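Local coordinates for protein Obg-like ATPase 1 (Schizosaccharomyces pombe, PDB 1NI3) that hydrolyses ATP and, less efficiently, GTP, and negatively regulates the G2/M transition of the cell cycle, at residues 199-204 and 256-261. Numbering follows the deposited sequence.
Sequences TKQPIR and NSPGDT
R204 and D260 meet tip to tip in a salt bridge that ties the two loops together. D260 CG and OD1 lie at the edge of the R204 guanidinium, R204 NH2 being 3.3 Å from D260 OD1, and the guanidinium and carboxylate planes are turned 69° apart. All the component bonds are weak: NE and NH2 both give to OD1, and NH2 also to OD2. The R204 chain is extended from CG to NE (chi3 -179°), which carries NE out to D260. S257 OG donates to D260 OD2 at 2.6 Å, on the syn side but 33° out of the carboxylate plane, which helps fix the carboxylate's rotation; K205 NZ forms a further salt bridge to OD2. An alanine at D260 would probably leave R204 without its charged mate here and S257 OG without its acceptor. Buried P202 and S257 make this the closer-packed part, P202 CG lying 4.1 Å from S257 OG. The looser side holds partly exposed Q201 and exposed P258: Q201 OE1 comes 3.7 Å from N256 O, with no hydrogen bond, while N256 ND2 bonds W252 O. The contact joins the loop after helix 179-199 to that between helix 246-254 and strand 262-265, with R204, S257 and D260 all touching strand 227-232.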
# COMPACT_ATOMS: atom_id res chain seq x y z
N THR A 199 13.20 -1.50 -22.71
CA THR A 199 11.75 -1.57 -22.58
C THR A 199 11.18 -0.27 -22.04
O THR A 199 10.03 0.07 -22.33
CB THR A 199 11.38 -2.72 -21.64
OG1 THR A 199 12.29 -3.81 -21.84
CG2 THR A 199 9.98 -3.20 -21.94
N LYS A 200 11.98 0.45 -21.25
CA LYS A 200 11.58 1.73 -20.66
C LYS A 200 10.29 1.68 -19.83
O LYS A 200 9.46 2.59 -19.91
CB LYS A 200 11.44 2.79 -21.75
CG LYS A 200 12.75 3.29 -22.30
CD LYS A 200 12.57 4.58 -23.08
CE LYS A 200 13.91 5.29 -23.28
NZ LYS A 200 14.57 5.47 -21.95
N GLN A 201 10.14 0.61 -19.05
CA GLN A 201 8.97 0.43 -18.18
C GLN A 201 9.36 0.02 -16.75
O GLN A 201 10.37 -0.65 -16.54
CB GLN A 201 8.03 -0.64 -18.75
CG GLN A 201 7.11 -0.14 -19.84
CD GLN A 201 5.80 -0.90 -19.89
OE1 GLN A 201 5.03 -0.90 -18.93
NE2 GLN A 201 5.53 -1.55 -21.02
N PRO A 202 8.56 0.42 -15.75
CA PRO A 202 8.87 0.07 -14.36
C PRO A 202 9.07 -1.43 -14.18
O PRO A 202 8.30 -2.24 -14.68
CB PRO A 202 7.67 0.62 -13.58
CG PRO A 202 6.60 0.77 -14.61
CD PRO A 202 7.34 1.24 -15.82
N ILE A 203 10.14 -1.77 -13.47
CA ILE A 203 10.52 -3.16 -13.23
C ILE A 203 9.38 -4.04 -12.70
O ILE A 203 9.31 -5.24 -13.00
CB ILE A 203 11.74 -3.24 -12.25
CG1 ILE A 203 12.61 -4.44 -12.59
CG2 ILE A 203 11.26 -3.31 -10.81
CD1 ILE A 203 13.35 -4.29 -13.92
N ARG A 204 8.47 -3.44 -11.93
CA ARG A 204 7.37 -4.20 -11.38
C ARG A 204 6.46 -4.74 -12.48
O ARG A 204 5.58 -5.57 -12.22
CB ARG A 204 6.56 -3.34 -10.43
CG ARG A 204 5.76 -2.24 -11.08
CD ARG A 204 4.78 -1.70 -10.08
NE ARG A 204 3.94 -0.65 -10.64
CZ ARG A 204 4.31 0.62 -10.73
NH1 ARG A 204 5.51 1.00 -10.29
NH2 ARG A 204 3.49 1.51 -11.27
N ASN A 256 1.42 3.06 -20.31
CA ASN A 256 2.68 3.43 -19.67
C ASN A 256 2.88 2.74 -18.34
O ASN A 256 4.01 2.47 -17.91
CB ASN A 256 2.71 4.94 -19.44
CG ASN A 256 2.83 5.72 -20.74
OD1 ASN A 256 3.88 5.73 -21.37
ND2 ASN A 256 1.73 6.36 -21.15
N SER A 257 1.77 2.46 -17.68
CA SER A 257 1.79 1.79 -16.40
C SER A 257 0.46 1.09 -16.32
O SER A 257 -0.42 1.49 -15.57
CB SER A 257 1.94 2.80 -15.27
OG SER A 257 2.75 2.26 -14.24
N PRO A 258 0.30 0.02 -17.11
CA PRO A 258 -0.94 -0.76 -17.14
C PRO A 258 -1.17 -1.56 -15.87
O PRO A 258 -0.22 -1.96 -15.20
CB PRO A 258 -0.74 -1.64 -18.36
CG PRO A 258 0.73 -1.90 -18.33
CD PRO A 258 1.30 -0.53 -18.04
N GLY A 259 -2.44 -1.77 -15.56
CA GLY A 259 -2.81 -2.53 -14.39
C GLY A 259 -3.00 -1.71 -13.14
O GLY A 259 -3.88 -2.00 -12.33
N ASP A 260 -2.18 -0.69 -12.98
CA ASP A 260 -2.25 0.17 -11.81
C ASP A 260 -3.63 0.79 -11.59
O ASP A 260 -4.27 1.28 -12.51
CB ASP A 260 -1.19 1.25 -11.91
CG ASP A 260 0.20 0.66 -12.02
OD1 ASP A 260 0.63 -0.03 -11.07
OD2 ASP A 260 0.85 0.86 -13.07
N THR A 261 -4.08 0.74 -10.34
CA THR A 261 -5.38 1.26 -9.97
C THR A 261 -5.47 2.75 -10.15
O THR A 261 -4.54 3.50 -9.84
CB THR A 261 -5.69 0.98 -8.52
OG1 THR A 261 -5.47 -0.40 -8.24
CG2 THR A 261 -7.13 1.35 -8.21